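Local structure of metallo-beta-lactamase (Serratia marcescens, 6K4X) at residues V171-S175 / I212-P216. The protein is a subclass B3 zinc-dependent beta-lactamase that hydrolyses the amide bond of the beta-lactam ring and so inactivates beta-lactam antibiotics. Residues are numbered along the deposited sequence.
Sequences VFADS and IAAHP. With ZN (zinc ion), chain C; D0U (4-azanyl-2-sulfanyl-benzoic acid), chain E.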
ATOM      1  N   VAL A 171      -9.127   2.185  -3.656  1.00  5.97           N
ATOM      2  CA  VAL A 171      -8.509   1.124  -2.867  1.00  6.56           C
ATOM      3  C   VAL A 171      -7.001   1.195  -3.070  1.00  6.02           C
ATOM      4  O   VAL A 171      -6.548   1.126  -4.213  1.00  7.63           O
ATOM      5  CB  VAL A 171      -9.041  -0.258  -3.281  1.00  6.76           C
ATOM      6  CG1 VAL A 171      -8.350  -1.354  -2.491  1.00  7.15           C
ATOM      7  CG2 VAL A 171     -10.558  -0.346  -3.164  1.00  7.47           C
ATOM      8  N   PHE A 172      -6.239   1.323  -1.985  1.00  5.50           N
ATOM      9  CA  PHE A 172      -4.791   1.159  -2.017  1.00  5.36           C
ATOM     10  C   PHE A 172      -4.518  -0.264  -1.578  1.00  5.71           C
ATOM     11  O   PHE A 172      -4.653  -0.613  -0.407  1.00  6.19           O
ATOM     12  CB  PHE A 172      -4.099   2.213  -1.154  1.00  5.61           C
ATOM     13  CG  PHE A 172      -2.623   2.356  -1.415  1.00  6.10           C
ATOM     14  CD1 PHE A 172      -1.745   1.326  -1.147  1.00  6.95           C
ATOM     15  CD2 PHE A 172      -2.116   3.515  -1.952  1.00  7.00           C
ATOM     16  CE1 PHE A 172      -0.385   1.463  -1.381  1.00  7.39           C
ATOM     17  CE2 PHE A 172      -0.762   3.654  -2.165  1.00  7.60           C
ATOM     18  CZ  PHE A 172       0.106   2.636  -1.880  1.00  7.14           C
ATOM     19  N   ALA A 173      -4.247  -1.118  -2.562  1.00  5.69           N
ATOM     20  CA  ALA A 173      -4.238  -2.566  -2.357  1.00  6.14           C
ATOM     21  C   ALA A 173      -2.861  -3.030  -1.873  1.00  6.41           C
ATOM     22  O   ALA A 173      -1.858  -2.855  -2.569  1.00  7.18           O
ATOM     23  CB  ALA A 173      -4.643  -3.247  -3.635  1.00  7.32           C
ATOM     24  N   ASP A 174      -2.838  -3.627  -0.686  1.00  5.95           N
ATOM     25  CA  ASP A 174      -1.637  -4.274  -0.213  1.00  6.24           C
ATOM     26  C   ASP A 174      -1.294  -5.454  -1.123  1.00  5.53           C
ATOM     27  O   ASP A 174      -2.138  -5.978  -1.871  1.00  6.45           O
ATOM     28  CB  ASP A 174      -1.815  -4.767   1.214  1.00  6.52           C
ATOM     29  CG  ASP A 174      -0.518  -5.179   1.884  1.00  7.42           C
ATOM     30  OD1 ASP A 174       0.534  -4.753   1.413  1.00  8.17           O
ATOM     31  OD2 ASP A 174      -0.621  -5.867   2.930  1.00  8.39           O
ATOM     32  N   SER A 175      -0.025  -5.860  -1.077  1.00  6.43           N
ATOM     33  CA  SER A 175       0.463  -7.070  -1.746  1.00  6.73           C
ATOM     34  C   SER A 175      -0.189  -8.316  -1.165  1.00  6.45           C
ATOM     35  O   SER A 175      -0.256  -8.499   0.041  1.00  7.24           O
ATOM     36  CB  SER A 175       1.950  -7.149  -1.645  1.00  6.70           C
ATOM     37  OG  SER A 175       2.521  -5.975  -2.183  1.00  7.70           O
ATOM     38  N   ILE A 212      -5.214   1.184  -6.653  1.00  6.82           N
ATOM     39  CA  ILE A 212      -3.830   1.560  -6.719  1.00  6.77           C
ATOM     40  C   ILE A 212      -3.070   0.482  -5.963  1.00  5.99           C
ATOM     41  O   ILE A 212      -3.213   0.369  -4.748  1.00  6.57           O
ATOM     42  CB  ILE A 212      -3.587   2.950  -6.111  1.00  7.72           C
ATOM     43  CG1 ILE A 212      -4.412   4.008  -6.844  1.00  9.30           C
ATOM     44  CG2 ILE A 212      -2.111   3.278  -6.122  1.00  8.23           C
ATOM     45  CD1 ILE A 212      -4.821   5.199  -6.016  1.00 10.18           C
ATOM     46  N   ALA A 213      -2.331  -0.363  -6.677  1.00  6.22           N
ATOM     47  CA  ALA A 213      -1.613  -1.468  -6.042  1.00  5.85           C
ATOM     48  C   ALA A 213      -0.267  -0.988  -5.512  1.00  5.81           C
ATOM     49  O   ALA A 213       0.375  -0.149  -6.130  1.00  6.16           O
ATOM     50  CB  ALA A 213      -1.431  -2.598  -7.012  1.00  6.65           C
ATOM     51  N   ALA A 214       0.158  -1.551  -4.380  1.00  5.91           N
ATOM     52  CA  ALA A 214       1.392  -1.134  -3.739  1.00  6.33           C
ATOM     53  C   ALA A 214       2.574  -1.209  -4.722  1.00  6.66           C
ATOM     54  O   ALA A 214       3.422  -0.306  -4.767  1.00  6.36           O
ATOM     55  CB  ALA A 214       1.625  -1.964  -2.500  1.00  6.90           C
ATOM     56  N   HIS A 215       2.662  -2.294  -5.496  1.00  5.82           N
ATOM     57  CA  HIS A 215       3.461  -2.323  -6.718  1.00  6.07           C
ATOM     58  C   HIS A 215       2.576  -1.865  -7.866  1.00  5.86           C
ATOM     59  O   HIS A 215       1.645  -2.569  -8.253  1.00  6.40           O
ATOM     60  CB  HIS A 215       4.019  -3.732  -6.982  1.00  6.76           C
ATOM     61  CG  HIS A 215       5.101  -4.099  -6.021  1.00  6.10           C
ATOM     62  ND1 HIS A 215       6.421  -3.702  -6.203  1.00  6.39           N
ATOM     63  CD2 HIS A 215       5.069  -4.730  -4.825  1.00  6.14           C
ATOM     64  CE1 HIS A 215       7.138  -4.085  -5.169  1.00  6.39           C
ATOM     65  NE2 HIS A 215       6.344  -4.729  -4.302  1.00  6.73           N
ATOM     66  N   PRO A 216       2.791  -0.652  -8.405  1.00  6.25           N
ATOM     67  CA  PRO A 216       1.762  -0.034  -9.240  1.00  6.87           C
ATOM     68  C   PRO A 216       1.419  -0.806 -10.518  1.00  6.55           C
ATOM     69  O   PRO A 216       0.283  -0.767 -11.005  1.00  6.43           O
ATOM     70  CB  PRO A 216       2.319   1.369  -9.528  1.00  8.22           C
ATOM     71  CG  PRO A 216       3.801   1.256  -9.261  1.00  7.63           C
ATOM     72  CD  PRO A 216       3.925   0.246  -8.138  1.00  7.12           C
TER
HETATM   73 ZN    ZN C 302       6.759  -5.003  -2.321  1.00  6.45          ZN
HETATM   74  O2  D0U E 304       5.130  -6.582  -2.346  1.00  6.85           O
HETATM   75  C7  D0U E 304       5.269  -7.659  -2.966  1.00  6.52           C
HETATM   76  O1  D0U E 304       4.305  -8.215  -3.567  1.00  7.73           O
HETATM   77  C3  D0U E 304       6.581  -8.358  -3.012  1.00  6.68           C
HETATM   78  C2  D0U E 304       6.684  -9.423  -3.948  1.00  7.58           C
HETATM   79  C4  D0U E 304       7.685  -8.012  -2.212  1.00  6.72           C
HETATM   80  S1  D0U E 304       7.848  -6.718  -1.111  1.00  6.27           S
HETATM   81  C5  D0U E 304       8.852  -8.794  -2.361  1.00  7.61           C
HETATM   82  C6  D0U E 304       8.950  -9.854  -3.266  1.00  8.26           C
HETATM   83  N1  D0U E 304      10.130 -10.573  -3.407  1.00 11.20           N
HETATM   84  C1  D0U E 304       7.876 -10.138  -4.061  1.00  8.04           C
HETATM   85  O   HOH W   1       1.367  -4.903  -4.668  1.00  7.61           O
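Residues 171-175 run alongside 212-215 (end-to-end CA directions 15° apart), and the parallel register pairs Phe172 with Ile212 and Ala173 with Ala213 (CA to CA 4.8 and 4.7 Å). Three backbone hydrogen bonds fix it: Ile212 N to Val171 O (2.8 Å, 176° at the hydrogen), Ala173 N to Ile212 O (2.8 Å) and Ala214 N to Ala173 O (3.0 Å). Phe172 CA adds a CA-H...O contact to Ile212 O at 3.3 Å. Phe172 and Ile212 share one face of the sheet, where CD2 of Phe172 lies 4.2 Å from CG2 of Ile212 and Val29 touches both; CE1 of Phe172 reaches Ala214 CB at 4.1 Å.

These strands close a beta-alpha-beta crossover through helix 190-205 in the alpha-beta/beta-alpha fold of metallo-beta-lactamases, whose zinc ligands sit beyond the strand ends. Here His215, two residues past strand 210-213, binds zinc through NE2 at 2.0 Å, alongside Asp76 and His77. The inhibitor chelates this ion through D0U O2 (2.3 Å) and D0U S1 (2.4 Å), while Ser175 OG donates a 2.7 Å hydrogen bond to D0U O2. Beyond the last direct backbone bond, one water donates to Ser175 OG (2.9 Å) and accepts from His215 N (3.0 Å), bridging the diverging chains.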